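One contact in two related proteins. Structure 1 is SusD family protein from Bacteroides uniformis, which probably binds beta-glucan at the cell surface as the SusD-like glycan-binding component of a gut bacterial uptake system: PDB 7KV1 (chain A, 1.86 Å), residues Glu76-Asn81 and Lys467-Leu472. Structure 2 is RagB/SusD family nutrient uptake outer membrane protein from Bacteroides thetaiotaomicron: PDB 7KV2 (chain B, 1.80 Å), residues Asp75-Asp80 and Lys462-Leu467. Both blocks share one frame: the second was fitted to the first on N, CA, C and O of the twelve residues, RMSD 0.34 Å. Numbering follows each deposited sequence.

Structure 1 (7KV1); sequences EIMGDN and KRYFDL.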
loop_
_atom_site.group_PDB
_atom_site.type_symbol
_atom_site.label_atom_id
_atom_site.label_comp_id
_atom_site.label_asym_id
_atom_site.label_seq_id
_atom_site.Cartn_x
_atom_site.Cartn_y
_atom_site.Cartn_z
ATOM N N GLU A 76 -4.667 5.594 3.481
ATOM C CA GLU A 76 -5.374 5.590 4.785
ATOM C C GLU A 76 -6.370 6.757 4.836
ATOM O O GLU A 76 -7.452 6.582 5.420
ATOM C CB GLU A 76 -4.374 5.635 5.948
ATOM C CG GLU A 76 -3.560 4.377 6.141
ATOM C CD GLU A 76 -4.243 3.273 6.927
ATOM O OE1 GLU A 76 -5.383 3.481 7.376
ATOM O OE2 GLU A 76 -3.656 2.195 7.027
ATOM N N ILE A 77 -6.045 7.913 4.273
ATOM C CA ILE A 77 -6.829 9.152 4.552
ATOM C C ILE A 77 -8.287 9.013 4.117
ATOM O O ILE A 77 -9.118 9.713 4.699
ATOM C CB ILE A 77 -6.179 10.431 3.998
ATOM C CG1 ILE A 77 -5.871 10.368 2.495
ATOM C CG2 ILE A 77 -4.939 10.767 4.835
ATOM C CD1 ILE A 77 -5.473 11.727 1.899
ATOM N N MET A 78 -8.621 8.187 3.137
ATOM C CA MET A 78 -10.021 8.101 2.662
ATOM C C MET A 78 -10.762 7.026 3.455
ATOM O O MET A 78 -11.999 6.934 3.310
ATOM C CB MET A 78 -10.060 7.867 1.147
ATOM C CG MET A 78 -9.546 9.086 0.414
ATOM S SD MET A 78 -9.532 8.926 -1.367
ATOM C CE MET A 78 -8.054 7.939 -1.627
ATOM N N GLY A 79 -10.048 6.368 4.385
ATOM C CA GLY A 79 -10.565 5.280 5.223
ATOM C C GLY A 79 -11.031 5.774 6.576
ATOM O O GLY A 79 -11.343 6.940 6.675
ATOM N N ASP A 80 -11.010 4.911 7.580
ATOM C CA ASP A 80 -11.609 5.180 8.911
ATOM C C ASP A 80 -10.615 4.947 10.044
ATOM O O ASP A 80 -11.090 4.987 11.164
ATOM C CB ASP A 80 -12.896 4.375 9.129
ATOM C CG ASP A 80 -12.714 2.870 9.025
ATOM O OD1 ASP A 80 -11.574 2.396 8.579
ATOM O OD2 ASP A 80 -13.702 2.179 9.385
ATOM N N ASN A 81 -9.310 4.800 9.776
ATOM C CA ASN A 81 -8.335 4.501 10.867
ATOM C C ASN A 81 -7.794 5.801 11.509
ATOM O O ASN A 81 -7.441 5.783 12.731
ATOM C CB ASN A 81 -7.150 3.676 10.386
ATOM C CG ASN A 81 -7.458 2.203 10.219
ATOM O OD1 ASN A 81 -8.317 1.665 10.932
ATOM N ND2 ASN A 81 -6.771 1.572 9.271
ATOM N N LYS A 467 -4.179 -0.444 3.677
ATOM C CA LYS A 467 -5.039 -1.554 3.187
ATOM C C LYS A 467 -6.526 -1.217 3.376
ATOM O O LYS A 467 -7.350 -1.593 2.515
ATOM C CB LYS A 467 -4.705 -2.869 3.893
ATOM C CG LYS A 467 -3.237 -3.238 3.827
ATOM C CD LYS A 467 -2.697 -3.591 2.442
ATOM C CE LYS A 467 -1.189 -3.799 2.501
ATOM N NZ LYS A 467 -0.595 -4.257 1.220
ATOM N N ARG A 468 -6.858 -0.567 4.474
ATOM C CA ARG A 468 -8.243 -0.492 4.983
ATOM C C ARG A 468 -9.141 0.187 3.960
ATOM O O ARG A 468 -10.247 -0.336 3.760
ATOM C CB ARG A 468 -8.239 0.230 6.322
ATOM C CG ARG A 468 -9.611 0.443 6.929
ATOM C CD ARG A 468 -10.388 -0.822 7.174
ATOM N NE ARG A 468 -11.585 -0.422 7.889
ATOM C CZ ARG A 468 -12.637 -1.183 8.188
ATOM N NH1 ARG A 468 -12.703 -2.437 7.769
ATOM N NH2 ARG A 468 -13.628 -0.657 8.897
ATOM N N TYR A 469 -8.744 1.338 3.401
ATOM C CA TYR A 469 -9.632 2.052 2.448
ATOM C C TYR A 469 -9.972 1.169 1.238
ATOM O O TYR A 469 -11.173 1.000 0.932
ATOM C CB TYR A 469 -9.046 3.387 2.009
ATOM C CG TYR A 469 -9.843 4.014 0.909
ATOM C CD1 TYR A 469 -11.134 4.469 1.151
ATOM C CD2 TYR A 469 -9.311 4.165 -0.352
ATOM C CE1 TYR A 469 -11.892 5.032 0.135
ATOM C CE2 TYR A 469 -10.043 4.746 -1.376
ATOM C CZ TYR A 469 -11.340 5.172 -1.129
ATOM O OH TYR A 469 -12.069 5.729 -2.126
ATOM N N PHE A 470 -8.963 0.632 0.546
ATOM C CA PHE A 470 -9.170 -0.289 -0.603
ATOM C C PHE A 470 -9.993 -1.524 -0.192
ATOM O O PHE A 470 -10.874 -1.907 -1.003
ATOM C CB PHE A 470 -7.851 -0.657 -1.264
ATOM C CG PHE A 470 -7.155 0.554 -1.836
ATOM C CD1 PHE A 470 -7.868 1.509 -2.546
ATOM C CD2 PHE A 470 -5.802 0.747 -1.637
ATOM C CE1 PHE A 470 -7.231 2.633 -3.057
ATOM C CE2 PHE A 470 -5.175 1.868 -2.136
ATOM C CZ PHE A 470 -5.886 2.813 -2.836
ATOM N N ASP A 471 -9.811 -2.073 1.012
ATOM C CA ASP A 471 -10.654 -3.209 1.498
ATOM C C ASP A 471 -12.118 -2.759 1.641
ATOM O O ASP A 471 -13.023 -3.559 1.289
ATOM C CB ASP A 471 -10.145 -3.828 2.797
ATOM C CG ASP A 471 -8.879 -4.638 2.579
ATOM O OD1 ASP A 471 -8.634 -5.041 1.394
ATOM O OD2 ASP A 471 -8.123 -4.841 3.572
ATOM N N LEU A 472 -12.381 -1.554 2.152
ATOM C CA LEU A 472 -13.774 -1.084 2.342
ATOM C C LEU A 472 -14.425 -0.905 0.956
ATOM O O LEU A 472 -15.563 -1.317 0.785
ATOM C CB LEU A 472 -13.800 0.223 3.137
ATOM C CG LEU A 472 -13.547 0.107 4.628
ATOM C CD1 LEU A 472 -13.293 1.484 5.240
ATOM C CD2 LEU A 472 -14.710 -0.585 5.304
HETATM O O HOH W 1 -4.750 -0.091 6.507
#
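Glu76 OE2 accepts a hydrogen bond from water 1 (2.6 Å) and another from the backbone N of Gly466. Water 1 accepts from Lys467 N at 2.9 Å, linking the carboxylate to the start of helix 468-474. The other oxygen, OE1, takes Asn81 ND2 at 3.0 Å on its syn lone pair, near the amide plane, which fixes that amide's rotation; ND2 also lies against CB and CG of Arg468. One residue earlier, Asp80 meets Arg468 side-on: NE to OD1 and NH2 to OD2, each 2.9 Å, carboxylate and guanidinium nearly coplanar. With CG anti to the backbone N (chi1 177°), the arginine bends at chi2 to present this side. Leu472 CD2 covers one guanidinium face. Met78 rests CB over the Tyr469 ring face, a CH-pi contact of 3.5 Å to the centroid, with SD oblique in a Met-aromatic contact; the tyrosine OH bonds to Trp503. Gly79 N closes a type I turn onto Glu76 O. This buried contact joins the loop after helix 71-76 to a distant helix of the largely helical SusD fold.

Structure 2 (7KV2); sequences DIMADD and KRYWDL.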
loop_
_atom_site.group_PDB
_atom_site.type_symbol
_atom_site.label_atom_id
_atom_site.label_comp_id
_atom_site.label_asym_id
_atom_site.label_seq_id
_atom_site.Cartn_x
_atom_site.Cartn_y
_atom_site.Cartn_z
ATOM N N ASP B 75 -4.986 5.678 3.292
ATOM C CA ASP B 75 -5.523 5.574 4.675
ATOM C C ASP B 75 -6.288 6.839 5.054
ATOM O O ASP B 75 -7.202 6.709 5.865
ATOM C CB ASP B 75 -4.434 5.215 5.691
ATOM C CG ASP B 75 -4.004 3.753 5.594
ATOM O OD1 ASP B 75 -4.891 2.861 5.407
ATOM O OD2 ASP B 75 -2.787 3.491 5.732
ATOM N N ILE B 76 -5.911 8.020 4.565
ATOM C CA ILE B 76 -6.631 9.267 4.947
ATOM C C ILE B 76 -8.081 9.146 4.435
ATOM O O ILE B 76 -8.942 9.879 4.963
ATOM C CB ILE B 76 -5.920 10.539 4.454
ATOM C CG1 ILE B 76 -5.792 10.595 2.926
ATOM C CG2 ILE B 76 -4.592 10.694 5.174
ATOM C CD1 ILE B 76 -5.072 11.794 2.342
ATOM N N MET B 77 -8.367 8.296 3.431
ATOM C CA MET B 77 -9.746 8.169 2.872
ATOM C C MET B 77 -10.557 7.097 3.601
ATOM O O MET B 77 -11.803 6.910 3.303
ATOM C CB MET B 77 -9.713 7.914 1.359
ATOM C CG MET B 77 -8.971 9.007 0.637
ATOM S SD MET B 77 -9.207 8.966 -1.181
ATOM C CE MET B 77 -7.972 7.748 -1.645
ATOM N N ALA B 78 -9.956 6.432 4.597
ATOM C CA ALA B 78 -10.687 5.383 5.346
ATOM C C ALA B 78 -11.136 5.924 6.711
ATOM O O ALA B 78 -11.497 7.121 6.823
ATOM C CB ALA B 78 -9.809 4.149 5.452
ATOM N N ASP B 79 -11.057 5.103 7.768
ATOM C CA ASP B 79 -11.762 5.340 9.050
ATOM C C ASP B 79 -10.796 5.183 10.237
ATOM O O ASP B 79 -11.288 4.949 11.364
ATOM C CB ASP B 79 -12.978 4.418 9.171
ATOM C CG ASP B 79 -12.686 2.939 9.041
ATOM O OD1 ASP B 79 -11.709 2.585 8.353
ATOM O OD2 ASP B 79 -13.503 2.126 9.539
ATOM N N ASP B 80 -9.480 5.337 10.037
ATOM C CA ASP B 80 -8.507 4.958 11.109
ATOM C C ASP B 80 -7.680 6.144 11.589
ATOM O O ASP B 80 -7.306 6.172 12.791
ATOM C CB ASP B 80 -7.556 3.862 10.617
ATOM C CG ASP B 80 -8.231 2.525 10.419
ATOM O OD1 ASP B 80 -9.263 2.285 11.070
ATOM O OD2 ASP B 80 -7.758 1.774 9.565
ATOM N N LYS B 462 -4.112 -0.407 3.322
ATOM C CA LYS B 462 -4.985 -1.576 2.983
ATOM C C LYS B 462 -6.476 -1.246 3.148
ATOM O O LYS B 462 -7.282 -1.655 2.289
ATOM C CB LYS B 462 -4.666 -2.778 3.878
ATOM C CG LYS B 462 -3.180 -3.114 3.947
ATOM C CD LYS B 462 -2.604 -3.596 2.639
ATOM C CE LYS B 462 -1.092 -3.783 2.723
ATOM N NZ LYS B 462 -0.486 -4.426 1.535
ATOM N N ARG B 463 -6.840 -0.508 4.200
ATOM C CA ARG B 463 -8.242 -0.421 4.697
ATOM C C ARG B 463 -9.170 0.188 3.620
ATOM O O ARG B 463 -10.313 -0.316 3.447
ATOM C CB ARG B 463 -8.250 0.384 6.001
ATOM C CG ARG B 463 -9.634 0.669 6.570
ATOM C CD ARG B 463 -10.403 -0.606 6.925
ATOM N NE ARG B 463 -11.591 -0.228 7.687
ATOM C CZ ARG B 463 -12.610 -1.043 7.964
ATOM N NH1 ARG B 463 -12.623 -2.287 7.532
ATOM N NH2 ARG B 463 -13.615 -0.596 8.680
ATOM N N TYR B 464 -8.746 1.260 2.976
ATOM C CA TYR B 464 -9.621 1.964 2.009
ATOM C C TYR B 464 -9.980 0.979 0.898
ATOM O O TYR B 464 -11.189 0.833 0.622
ATOM C CB TYR B 464 -8.954 3.195 1.441
ATOM C CG TYR B 464 -9.846 4.062 0.569
ATOM C CD1 TYR B 464 -11.101 4.477 1.003
ATOM C CD2 TYR B 464 -9.441 4.435 -0.701
ATOM C CE1 TYR B 464 -11.874 5.329 0.231
ATOM C CE2 TYR B 464 -10.229 5.259 -1.504
ATOM C CZ TYR B 464 -11.449 5.704 -1.031
ATOM O OH TYR B 464 -12.230 6.541 -1.792
ATOM N N TRP B 465 -8.978 0.293 0.347
ATOM C CA TRP B 465 -9.205 -0.696 -0.746
ATOM C C TRP B 465 -10.075 -1.851 -0.238
ATOM O O TRP B 465 -10.954 -2.313 -1.013
ATOM C CB TRP B 465 -7.890 -1.156 -1.378
ATOM C CG TRP B 465 -6.984 -0.004 -1.679
ATOM C CD1 TRP B 465 -5.754 0.213 -1.113
ATOM C CD2 TRP B 465 -7.295 1.177 -2.424
ATOM N NE1 TRP B 465 -5.254 1.420 -1.506
ATOM C CE2 TRP B 465 -6.156 2.013 -2.350
ATOM C CE3 TRP B 465 -8.366 1.566 -3.250
ATOM C CZ2 TRP B 465 -6.098 3.234 -3.007
ATOM C CZ3 TRP B 465 -8.306 2.778 -3.891
ATOM C CH2 TRP B 465 -7.191 3.598 -3.766
ATOM N N ASP B 466 -9.871 -2.333 0.997
ATOM C CA ASP B 466 -10.699 -3.430 1.566
ATOM C C ASP B 466 -12.182 -2.978 1.662
ATOM O O ASP B 466 -13.081 -3.779 1.321
ATOM C CB ASP B 466 -10.134 -3.943 2.900
ATOM C CG ASP B 466 -8.806 -4.682 2.761
ATOM O OD1 ASP B 466 -8.509 -5.187 1.637
ATOM O OD2 ASP B 466 -8.053 -4.716 3.770
ATOM N N LEU B 467 -12.442 -1.760 2.129
ATOM C CA LEU B 467 -13.827 -1.231 2.251
ATOM C C LEU B 467 -14.479 -1.191 0.875
ATOM O O LEU B 467 -15.653 -1.628 0.754
ATOM C CB LEU B 467 -13.820 0.176 2.856
ATOM C CG LEU B 467 -13.582 0.190 4.359
ATOM C CD1 LEU B 467 -13.328 1.589 4.851
ATOM C CD2 LEU B 467 -14.713 -0.525 5.114
HETATM O O HOH W 2 -4.703 0.301 6.037
HETATM O O HOH W 3 -6.083 2.386 3.042
#
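Asp75 OD1 is gripped by two waters: water 2 donates to it at 2.6 Å and water 3 at 2.7 Å. Water 2 accepts from Lys462 N at 2.9 Å and water 3 from Tyr464 N at 2.9 Å. The other oxygen, OD2, takes the backbone N of Gly461. Asp80 OD2 lies against CB and CG of Arg463, while its OD1 forms a salt bridge with Arg331 and a hydrogen bond with His454, surroundings that would favour the ionised carboxylate. One residue earlier, Asp79 meets Arg463 side-on: NE to OD1 and NH2 to OD2, each 2.9 Å, carboxylate and guanidinium nearly coplanar. With CG anti to the backbone N (chi1 175°), the arginine bends at chi2 to present this side. Leu467 CD2 covers one guanidinium face. Met77 rests CB over the Tyr464 ring face, a CH-pi contact of 3.6 Å to the centroid, with SD oblique in a Met-aromatic contact; the tyrosine OH bonds to Trp489. Ala78 N closes a type I turn onto Asp75 O, and Ala78 CB packs 3.7 Å from Arg463 CG.

What differs
The sharpest difference is a hydrogen bond within the loop. In structure 1, Asn81(A) ND2 donates to Glu76(A) OE1 at 3.0 Å; in structure 2 the nearest like atoms, Asp80(B) OD2 and Asp75(B) OD1, lie 5.2 Å apart. A neutral amide stands where structure 2 has a second carboxylate, and two acids would probably not draw together as the amide and the glutamate do; the partner acid is also one carbon shorter. The end groups of Asn81(A) and Asp80(B) lie in much the same region, slightly displaced, with ND2 and OD2 1.0 Å apart after superposition, and each side chain still touches the aliphatic part of its arginine.

Glu76(A) and Asp75(B) start alike, with coincident CB atoms and CG atoms 0.9 Å apart, but CD, OE1 and OE2 of Glu76(A) have no counterpart in the aspartate, nor has OD1 of Asp75(B) in the glutamate. Even so, water 1 of structure 1 and water 2 of structure 2 share one place. Water 3, between Asp75(B) OD1 and Tyr464(B) N, is modelled in structure 2 only.

Where structure 1 has Gly79(A), Ala78(B) adds a methyl. Its CB touches Arg463(B) CG at 3.7 Å, whereas Gly79(A) CA comes no nearer than 5.2 Å to Arg468(A) CG, so the alanine brings an extra apolar touch across the contact. The paired bonds of Asp80(A) with Arg468(A) and Asp79(B) with Arg463(B) persist, those side chains keeping their places, as do Met78(A), Leu472(A) and their counterparts. At the margin, Phe470(A) is matched by Trp465(B), with CZ of the phenylalanine and CZ2 of the tryptophan 0.5 Å apart.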